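Local coordinates for L-ribulose 3-epimerase (Mesorhizobium loti, PDB 3VYL), which catalyses the manganese-dependent epimerization of ketoses at C3, interconverting L-ribulose and L-xylulose with high efficiency and accepting D-psicose and D-tagatose less well, at residues A[127-138]-A[166-175]; A[149-160]-A[183-191]. All coordinates share one frame; numbering follows the deposited sequence.

Interaction 1 of 2, residues A[127-138]-A[166-175]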
loop_
_atom_site.group_PDB
_atom_site.type_symbol
_atom_site.label_atom_id
_atom_site.label_comp_id
_atom_site.label_asym_id
_atom_site.label_seq_id
_atom_site.Cartn_x
_atom_site.Cartn_y
_atom_site.Cartn_z
ATOM N N ALA A 127 21.618 -21.809 21.222
ATOM C CA ALA A 127 22.797 -21.229 20.593
ATOM C C ALA A 127 23.996 -22.177 20.715
ATOM O O ALA A 127 24.592 -22.574 19.702
ATOM C CB ALA A 127 23.107 -19.869 21.205
ATOM N N ALA A 128 24.311 -22.567 21.951
ATOM C CA ALA A 128 25.442 -23.460 22.223
ATOM C C ALA A 128 25.343 -24.739 21.409
ATOM O O ALA A 128 26.318 -25.154 20.781
ATOM C CB ALA A 128 25.550 -23.764 23.709
ATOM N N ALA A 129 24.157 -25.336 21.382
ATOM C CA ALA A 129 23.964 -26.594 20.678
ATOM C C ALA A 129 24.059 -26.434 19.168
ATOM O O ALA A 129 24.707 -27.252 18.491
ATOM C CB ALA A 129 22.643 -27.236 21.067
ATOM N N LEU A 130 23.423 -25.389 18.638
ATOM C CA LEU A 130 23.417 -25.170 17.187
ATOM C C LEU A 130 24.789 -24.766 16.648
ATOM O O LEU A 130 25.161 -25.164 15.539
ATOM C CB LEU A 130 22.330 -24.176 16.767
ATOM C CG LEU A 130 20.918 -24.761 16.623
ATOM C CD1 LEU A 130 19.890 -23.644 16.593
ATOM C CD2 LEU A 130 20.776 -25.657 15.398
ATOM N N ALA A 131 25.546 -24.010 17.449
ATOM C CA ALA A 131 26.963 -23.757 17.167
ATOM C C ALA A 131 27.708 -25.053 16.802
ATOM O O ALA A 131 28.549 -25.054 15.897
ATOM C CB ALA A 131 27.630 -23.072 18.354
ATOM N N LYS A 132 27.387 -26.147 17.494
ATOM C CA LYS A 132 28.042 -27.433 17.247
ATOM C C LYS A 132 27.489 -28.156 16.023
ATOM O O LYS A 132 28.249 -28.703 15.214
ATOM C CB LYS A 132 27.944 -28.339 18.472
ATOM C CG LYS A 132 28.806 -27.888 19.640
ATOM C CD LYS A 132 29.287 -29.078 20.459
ATOM C CE LYS A 132 28.188 -29.683 21.321
ATOM N NZ LYS A 132 27.709 -28.734 22.368
ATOM N N VAL A 133 26.168 -28.158 15.891
ATOM C CA VAL A 133 25.508 -28.873 14.811
ATOM C C VAL A 133 25.837 -28.226 13.465
ATOM O O VAL A 133 25.786 -28.885 12.414
ATOM C CB VAL A 133 23.988 -28.931 15.050
ATOM C CG1 VAL A 133 23.295 -29.748 13.973
ATOM C CG2 VAL A 133 23.697 -29.512 16.427
ATOM N N ALA A 134 26.192 -26.940 13.510
ATOM C CA ALA A 134 26.631 -26.198 12.324
ATOM C C ALA A 134 27.955 -26.722 11.774
ATOM O O ALA A 134 28.148 -26.783 10.552
ATOM C CB ALA A 134 26.735 -24.713 12.638
ATOM N N GLU A 135 28.860 -27.102 12.675
ATOM C CA GLU A 135 30.116 -27.738 12.264
ATOM C C GLU A 135 29.854 -29.053 11.537
ATOM O O GLU A 135 30.440 -29.301 10.475
ATOM C CB GLU A 135 31.071 -27.946 13.447
ATOM C CG GLU A 135 31.557 -26.665 14.124
ATOM C CD GLU A 135 31.997 -25.585 13.137
ATOM O OE1 GLU A 135 32.760 -25.893 12.183
ATOM O OE2 GLU A 135 31.577 -24.419 13.321
ATOM N N THR A 136 28.959 -29.875 12.095
ATOM C CA THR A 136 28.557 -31.130 11.458
ATOM C C THR A 136 28.013 -30.827 10.074
ATOM O O THR A 136 28.342 -31.514 9.101
ATOM C CB THR A 136 27.465 -31.863 12.261
ATOM O OG1 THR A 136 27.981 -32.268 13.533
ATOM C CG2 THR A 136 26.961 -33.091 11.504
ATOM N N ALA A 137 27.187 -29.787 9.997
ATOM C CA ALA A 137 26.563 -29.386 8.743
ATOM C C ALA A 137 27.606 -28.925 7.715
ATOM O O ALA A 137 27.541 -29.312 6.536
ATOM C CB ALA A 137 25.519 -28.303 9.000
ATOM N N LYS A 138 28.568 -28.120 8.164
ATOM C CA LYS A 138 29.634 -27.641 7.278
ATOM C C LYS A 138 30.353 -28.822 6.623
ATOM O O LYS A 138 30.416 -28.914 5.393
ATOM C CB LYS A 138 30.633 -26.750 8.033
ATOM C CG LYS A 138 31.467 -25.860 7.122
ATOM C CD LYS A 138 32.652 -25.230 7.838
ATOM C CE LYS A 138 32.243 -24.019 8.664
ATOM N NZ LYS A 138 33.386 -23.099 8.925
ATOM N N PHE A 166 20.727 -13.862 17.818
ATOM C CA PHE A 166 20.909 -15.272 18.118
ATOM C C PHE A 166 22.116 -15.838 17.368
ATOM O O PHE A 166 22.978 -16.454 17.983
ATOM C CB PHE A 166 19.644 -16.063 17.797
ATOM C CG PHE A 166 19.730 -17.508 18.168
ATOM C CD1 PHE A 166 19.422 -17.926 19.462
ATOM C CD2 PHE A 166 20.122 -18.454 17.231
ATOM C CE1 PHE A 166 19.493 -19.265 19.811
ATOM C CE2 PHE A 166 20.193 -19.792 17.574
ATOM C CZ PHE A 166 19.879 -20.193 18.867
ATOM N N ILE A 167 22.167 -15.618 16.054
ATOM C CA ILE A 167 23.291 -16.049 15.232
ATOM C C ILE A 167 24.605 -15.501 15.788
ATOM O O ILE A 167 25.579 -16.245 15.961
ATOM C CB ILE A 167 23.120 -15.621 13.767
ATOM C CG1 ILE A 167 21.999 -16.437 13.113
ATOM C CG2 ILE A 167 24.433 -15.793 13.016
ATOM C CD1 ILE A 167 21.734 -16.096 11.664
ATOM N N GLU A 168 24.604 -14.203 16.089
ATOM C CA GLU A 168 25.728 -13.527 16.717
ATOM C C GLU A 168 26.240 -14.346 17.898
ATOM O O GLU A 168 27.435 -14.602 18.000
ATOM C CB GLU A 168 25.275 -12.147 17.188
ATOM C CG GLU A 168 26.293 -11.032 17.072
ATOM C CD GLU A 168 25.654 -9.662 17.262
ATOM O OE1 GLU A 168 26.256 -8.808 17.960
ATOM O OE2 GLU A 168 24.542 -9.440 16.722
ATOM N N ASP A 169 25.323 -14.777 18.767
ATOM C CA ASP A 169 25.654 -15.563 19.963
ATOM C C ASP A 169 26.209 -16.963 19.683
ATOM O O ASP A 169 26.928 -17.513 20.521
ATOM C CB ASP A 169 24.442 -15.664 20.894
ATOM C CG ASP A 169 24.067 -14.330 21.506
ATOM O OD1 ASP A 169 24.779 -13.337 21.255
ATOM O OD2 ASP A 169 23.058 -14.268 22.238
ATOM N N THR A 170 25.878 -17.536 18.524
ATOM C CA THR A 170 26.351 -18.886 18.182
ATOM C C THR A 170 27.817 -18.879 17.745
ATOM O O THR A 170 28.482 -19.918 17.754
ATOM C CB THR A 170 25.505 -19.562 17.080
ATOM O OG1 THR A 170 25.659 -18.857 15.839
ATOM C CG2 THR A 170 24.035 -19.622 17.482
ATOM N N GLY A 171 28.299 -17.701 17.354
ATOM C CA GLY A 171 29.661 -17.529 16.889
ATOM C C GLY A 171 29.932 -18.244 15.585
ATOM O O GLY A 171 31.057 -18.221 15.085
ATOM N N SER A 172 28.910 -18.877 15.023
ATOM C CA SER A 172 29.096 -19.630 13.796
ATOM C C SER A 172 29.035 -18.786 12.525
ATOM O O SER A 172 28.467 -17.692 12.505
ATOM C CB SER A 172 28.089 -20.769 13.701
ATOM O OG SER A 172 28.200 -21.403 12.435
ATOM N N ASP A 173 29.631 -19.325 11.466
ATOM C CA ASP A 173 29.511 -18.780 10.124
ATOM C C ASP A 173 28.869 -19.795 9.164
ATOM O O ASP A 173 29.035 -19.699 7.943
ATOM C CB ASP A 173 30.878 -18.325 9.602
ATOM C CG ASP A 173 31.930 -19.434 9.640
ATOM O OD1 ASP A 173 33.037 -19.169 10.165
ATOM O OD2 ASP A 173 31.659 -20.560 9.151
ATOM N N ASN A 174 28.158 -20.777 9.720
ATOM C CA ASN A 174 27.342 -21.673 8.905
ATOM C C ASN A 174 25.869 -21.650 9.336
ATOM O O ASN A 174 25.065 -22.509 8.957
ATOM C CB ASN A 174 27.910 -23.095 8.884
ATOM C CG ASN A 174 27.409 -23.898 7.696
ATOM O OD1 ASN A 174 27.166 -23.344 6.622
ATOM N ND2 ASN A 174 27.232 -25.202 7.885
ATOM N N ILE A 175 25.521 -20.651 10.134
ATOM C CA ILE A 175 24.136 -20.447 10.521
ATOM C C ILE A 175 23.593 -19.145 9.921
ATOM O O ILE A 175 24.065 -18.048 10.232
ATOM C CB ILE A 175 23.950 -20.508 12.053
ATOM C CG1 ILE A 175 24.321 -21.898 12.573
ATOM C CG2 ILE A 175 22.510 -20.180 12.427
ATOM C CD1 ILE A 175 24.464 -21.983 14.075
#

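Interaction 2 of 2, residues A[149-160]-A[183-191]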
loop_
_atom_site.group_PDB
_atom_site.type_symbol
_atom_site.label_atom_id
_atom_site.label_comp_id
_atom_site.label_asym_id
_atom_site.label_seq_id
_atom_site.Cartn_x
_atom_site.Cartn_y
_atom_site.Cartn_z
ATOM N N VAL A 149 9.741 -17.576 13.021
ATOM C CA VAL A 149 8.308 -17.877 12.963
ATOM C C VAL A 149 7.484 -17.038 13.932
ATOM O O VAL A 149 8.035 -16.382 14.824
ATOM C CB VAL A 149 8.013 -19.392 13.158
ATOM C CG1 VAL A 149 8.650 -20.206 12.039
ATOM C CG2 VAL A 149 8.490 -19.881 14.509
ATOM N N ASN A 150 6.165 -17.074 13.753
ATOM C CA ASN A 150 5.270 -16.280 14.576
ATOM C C ASN A 150 5.141 -16.835 15.990
ATOM O O ASN A 150 5.424 -18.007 16.238
ATOM C CB ASN A 150 3.905 -16.140 13.891
ATOM C CG ASN A 150 3.084 -17.410 13.954
ATOM O OD1 ASN A 150 2.564 -17.771 15.015
ATOM N ND2 ASN A 150 2.952 -18.087 12.818
ATOM N N ARG A 151 4.705 -15.974 16.905
ATOM C CA ARG A 151 4.577 -16.291 18.326
ATOM C C ARG A 151 3.921 -17.635 18.644
ATOM O O ARG A 151 4.286 -18.269 19.626
ATOM C CB ARG A 151 3.808 -15.186 19.025
ATOM C CG ARG A 151 2.451 -14.898 18.417
ATOM C CD ARG A 151 1.978 -13.524 18.817
ATOM N NE ARG A 151 2.857 -12.470 18.309
ATOM C CZ ARG A 151 2.668 -11.175 18.537
ATOM N NH1 ARG A 151 1.630 -10.768 19.275
ATOM N NH2 ARG A 151 3.512 -10.288 18.030
ATOM N N PHE A 152 2.952 -18.042 17.821
ATOM C CA PHE A 152 2.192 -19.278 18.032
ATOM C C PHE A 152 2.908 -20.549 17.576
ATOM O O PHE A 152 2.445 -21.651 17.877
ATOM C CB PHE A 152 0.817 -19.203 17.351
ATOM C CG PHE A 152 -0.005 -18.000 17.758
ATOM C CD1 PHE A 152 -0.679 -17.978 18.981
ATOM C CD2 PHE A 152 -0.115 -16.909 16.915
ATOM C CE1 PHE A 152 -1.435 -16.885 19.358
ATOM C CE2 PHE A 152 -0.868 -15.803 17.286
ATOM C CZ PHE A 152 -1.526 -15.785 18.511
ATOM N N GLU A 153 4.021 -20.417 16.890
ATOM C CA GLU A 153 4.763 -21.565 16.459
ATOM C C GLU A 153 6.127 -21.796 17.129
ATOM O O GLU A 153 6.656 -22.864 17.082
ATOM C CB GLU A 153 4.833 -21.553 14.959
ATOM C CG GLU A 153 3.471 -21.434 14.318
ATOM C CD GLU A 153 3.441 -21.913 12.912
ATOM O OE1 GLU A 153 4.247 -22.727 12.578
ATOM O OE2 GLU A 153 2.638 -21.478 12.118
ATOM N N SER A 154 6.674 -20.779 17.750
ATOM C CA SER A 154 7.822 -20.913 18.586
ATOM C C SER A 154 7.804 -19.772 19.549
ATOM O O SER A 154 7.185 -18.786 19.299
ATOM C CB SER A 154 9.096 -20.835 17.783
ATOM O OG SER A 154 10.218 -21.011 18.597
ATOM N N ASN A 155 8.496 -19.893 20.656
ATOM C CA ASN A 155 8.567 -18.781 21.548
ATOM C C ASN A 155 9.885 -18.094 21.568
ATOM O O ASN A 155 10.104 -17.230 22.347
ATOM C CB ASN A 155 8.117 -19.158 22.941
ATOM C CG ASN A 155 9.051 -20.079 23.624
ATOM O OD1 ASN A 155 9.877 -20.674 23.023
ATOM N ND2 ASN A 155 8.899 -20.206 24.884
ATOM N N LEU A 156 10.775 -18.478 20.688
ATOM C CA LEU A 156 12.097 -17.945 20.753
ATOM C C LEU A 156 12.439 -16.962 19.674
ATOM O O LEU A 156 12.637 -15.829 19.945
ATOM C CB LEU A 156 13.105 -19.086 20.742
ATOM C CG LEU A 156 14.504 -18.931 21.301
ATOM C CD1 LEU A 156 14.470 -18.537 22.739
ATOM C CD2 LEU A 156 15.215 -20.243 21.164
ATOM N N LEU A 157 12.519 -17.408 18.447
ATOM C CA LEU A 157 12.867 -16.508 17.379
ATOM C C LEU A 157 11.711 -16.160 16.509
ATOM O O LEU A 157 11.371 -16.888 15.629
ATOM C CB LEU A 157 13.944 -17.128 16.522
ATOM C CG LEU A 157 15.132 -17.782 17.168
ATOM C CD1 LEU A 157 15.995 -18.345 16.102
ATOM C CD2 LEU A 157 15.929 -16.813 17.971
ATOM N N ASN A 158 11.165 -14.988 16.744
ATOM C CA ASN A 158 9.982 -14.534 16.061
ATOM C C ASN A 158 10.307 -13.372 15.199
ATOM O O ASN A 158 9.527 -12.956 14.438
ATOM C CB ASN A 158 8.879 -14.123 17.050
ATOM C CG ASN A 158 8.466 -15.228 17.975
ATOM O OD1 ASN A 158 8.282 -16.344 17.575
ATOM N ND2 ASN A 158 8.333 -14.911 19.207
ATOM N N THR A 159 11.486 -12.834 15.352
ATOM C CA THR A 159 11.863 -11.599 14.670
ATOM C C THR A 159 13.224 -11.729 13.976
ATOM O O THR A 159 14.127 -12.397 14.493
ATOM C CB THR A 159 11.776 -10.437 15.682
ATOM O OG1 THR A 159 10.591 -9.665 15.414
ATOM C CG2 THR A 159 12.989 -9.530 15.662
ATOM N N ALA A 160 13.374 -11.132 12.791
ATOM C CA ALA A 160 14.656 -11.209 12.062
ATOM C C ALA A 160 15.820 -10.663 12.892
ATOM O O ALA A 160 16.927 -11.197 12.842
ATOM C CB ALA A 160 14.579 -10.500 10.725
ATOM N N HIS A 183 5.102 -15.433 8.280
ATOM C CA HIS A 183 5.484 -15.160 9.662
ATOM C C HIS A 183 5.900 -13.726 9.896
ATOM O O HIS A 183 5.596 -13.133 10.944
ATOM C CB HIS A 183 6.579 -16.114 10.093
ATOM C CG HIS A 183 6.150 -17.556 10.083
ATOM N ND1 HIS A 183 5.259 -18.049 10.958
ATOM C CD2 HIS A 183 6.512 -18.609 9.258
ATOM C CE1 HIS A 183 5.056 -19.356 10.703
ATOM N NE2 HIS A 183 5.822 -19.694 9.660
ATOM N N MET A 184 6.587 -13.157 8.903
ATOM C CA MET A 184 7.102 -11.794 8.975
ATOM C C MET A 184 5.979 -10.779 9.088
ATOM O O MET A 184 6.070 -9.830 9.873
ATOM C CB MET A 184 7.981 -11.474 7.758
ATOM C CG MET A 184 9.385 -12.060 7.841
ATOM S SD MET A 184 10.538 -11.378 6.627
ATOM C CE MET A 184 9.960 -12.179 5.135
ATOM N N ASN A 185 4.917 -10.990 8.310
ATOM C CA ASN A 185 3.802 -10.054 8.291
ATOM C C ASN A 185 3.102 -9.962 9.648
ATOM O O ASN A 185 2.502 -8.942 9.965
ATOM C CB ASN A 185 2.813 -10.400 7.186
ATOM C CG ASN A 185 2.070 -9.181 6.671
ATOM O OD1 ASN A 185 2.677 -8.286 6.078
ATOM N ND2 ASN A 185 0.750 -9.140 6.884
ATOM N N ILE A 186 3.200 -11.015 10.456
ATOM C CA ILE A 186 2.622 -10.993 11.787
ATOM C C ILE A 186 3.578 -10.348 12.798
ATOM O O ILE A 186 3.148 -9.597 13.682
ATOM C CB ILE A 186 2.222 -12.406 12.269
ATOM C CG1 ILE A 186 1.133 -13.005 11.376
ATOM C CG2 ILE A 186 1.747 -12.374 13.717
ATOM C CD1 ILE A 186 0.724 -14.405 11.776
ATOM N N GLU A 187 4.872 -10.623 12.662
ATOM C CA GLU A 187 5.838 -10.247 13.692
ATOM C C GLU A 187 6.669 -8.991 13.406
ATOM O O GLU A 187 6.915 -8.197 14.307
ATOM C CB GLU A 187 6.752 -11.430 14.017
ATOM C CG GLU A 187 6.023 -12.680 14.497
ATOM C CD GLU A 187 5.362 -12.519 15.856
ATOM O OE1 GLU A 187 5.706 -11.576 16.594
ATOM O OE2 GLU A 187 4.492 -13.350 16.199
ATOM N N GLU A 188 7.099 -8.807 12.168
ATOM C CA GLU A 188 7.987 -7.688 11.842
ATOM C C GLU A 188 7.279 -6.318 11.856
ATOM O O GLU A 188 6.059 -6.216 11.664
ATOM C CB GLU A 188 8.715 -7.915 10.508
ATOM C CG GLU A 188 9.403 -9.267 10.346
ATOM C CD GLU A 188 10.698 -9.424 11.140
ATOM O OE1 GLU A 188 11.194 -8.427 11.719
ATOM O OE2 GLU A 188 11.233 -10.564 11.177
ATOM N N ALA A 189 8.058 -5.270 12.120
ATOM C CA ALA A 189 7.562 -3.898 12.137
ATOM C C ALA A 189 7.262 -3.514 10.708
ATOM O O ALA A 189 6.274 -2.838 10.428
ATOM C CB ALA A 189 8.607 -2.955 12.729
ATOM N N ASP A 190 8.140 -3.949 9.811
ATOM C CA ASP A 190 7.963 -3.738 8.396
ATOM C C ASP A 190 8.704 -4.849 7.686
ATOM O O ASP A 190 9.900 -5.054 7.921
ATOM C CB ASP A 190 8.503 -2.372 7.984
ATOM C CG ASP A 190 8.162 -2.022 6.549
ATOM O OD1 ASP A 190 7.062 -1.467 6.298
ATOM O OD2 ASP A 190 9.003 -2.302 5.670
ATOM N N VAL A 191 7.993 -5.582 6.831
ATOM C CA VAL A 191 8.606 -6.717 6.139
ATOM C C VAL A 191 9.858 -6.299 5.354
ATOM O O VAL A 191 10.908 -6.908 5.521
ATOM C CB VAL A 191 7.610 -7.494 5.242
ATOM C CG1 VAL A 191 8.235 -8.805 4.786
ATOM C CG2 VAL A 191 6.325 -7.784 6.004
HETATM O O HOH W 1 4.801 -22.959 9.635
HETATM O O HOH W 2 9.426 -12.930 11.092
#

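Interaction 1 of 2, residues A[127-138]-A[166-175]
Ala-127 lies against Thr-170, their CA atoms 4.9 Å apart, where the helical segment 166-170 crosses helix 127-138 at -67° with the axes 9.0 Å apart; beyond Gly-171, the first residue to leave helical angles, with positive phi, the chain runs on past the other helix until Asn-174 faces Ala-134. The longer helix presents mainly alanines here, Ala-127, Ala-131 and Ala-134. The CB of Ala-127 touches both Thr-170 CG2 and CE1 of Phe-166, while the ring of Phe-166, its CG anti to the backbone N (chi1 -176°), reaches across so that CD1 of Leu-130 meets the ring edge, 4.0 Å from Phe-166 CE2. Trp-123 packs edge-to-face on the same phenylalanine. Farther along, Ile-175 lays CD1 against the backbone carbonyl of Leu-130 and brings CG1 to 3.7 Å from Ala-134 CB, a methyl that also touches Ser-172 OG.

The polar part of the contact centres on Asn-174. Its ND2 donates to Ala-134 O (3.2 Å) in a nearly straight bond of 170°, with the acceptor close to the amide plane. That carbonyl already receives the helical N-H of Lys-138, and the two donors arrive from opposite faces of its plane. Because ND2 also bonds Val-142 O, the buried amide links helix 120-139 to the connection leading into strand 143-147. Ser-172 OG accepts Asn-174 N (2.8 Å), an ST turn. Among more exposed residues, Lys-138 bends at chi3 and places NZ on the syn lone pair of Asp-173 OD2, a salt bridge of 3.1 Å. Two successive outer helices of a TIM barrel meet here, and the connection from the second into the next strand, 175-180, packs on the first.

Interaction 2 of 2, residues A[149-160]-A[183-191]
Arg-151 seizes the carboxylate of Glu-187 three times over, with its backbone N as well as two side-chain nitrogens, and all within a buried contact. The guanidinium comes side-on: Arg-151 NE bonds Glu-187 OE2 at 2.8 Å on the syn side, and Arg-151 NH2 bonds Glu-187 OE1 at 2.9 Å, the latter oxygen lying in the guanidinium plane but being approached from above the carboxylate plane. Arg-151 N then reaches Glu-187 OE2 at 2.7 Å, well out of that plane, and this oxygen therefore takes two donors. A bend at chi2 (-67°) folds Glu-187 back over the loop, with CB and CG against Asn-158 O. The pair also reaches a neighbouring subunit: Arg-260 of the third subunit forms a salt bridge with OE1, and His-211 O of that subunit accepts from Arg-151 NH2.

The loop 149-160 follows the fifth strand of the TIM barrel, and helix 181-187 directly follows the sixth, so the contact joins neighbouring loops at the end of the barrel that carries the manganese site. His-183 faces that site while its ring is held by the loop. Val-149 CG1 stands over the ring centre in a CH-pi contact, 3.8 Å from the centroid of the His-183 ring. Near the ring plane, Asn-150 ND2 donates to His-183 ND1 at 3.0 Å, though the bond is bent to 137°. Asn-150 also forms an Asx turn, its OD1 accepting Phe-152 N. Glu-153 brings OE2 to the ring edge near CE1, its carboxylate almost perpendicular to the ring; its OE1 accepts from a water and is also hydrogen-bonded to His-111. Glu-188 likewise bends at chi2, and the syn lone pair of its OE2 receives Ala-160 N at 2.7 Å, at the start of helix 160-170.

In the fold
The two contacts show a TIM barrel's outer packing and the surroundings of its metal site within the same run of chain. Their segments alternate in sequence, and helix 160-170 serves both: its first residue meets Glu-188 in interaction 2, and its last turn packs on helix 120-139 in interaction 1. The centres are 21 Å apart, yet the contacts touch where Phe-166 CB lies 3.8 Å from Leu-157 CD2. Only interaction 2 borders the metal. The side chain of His-183 is about 4 Å from the manganese ion and about 3 Å from that of Asp-180, one of its ligands, whereas Leu-130 in interaction 1 stays about 10 Å, side chain to side chain, from the ligand Glu-147.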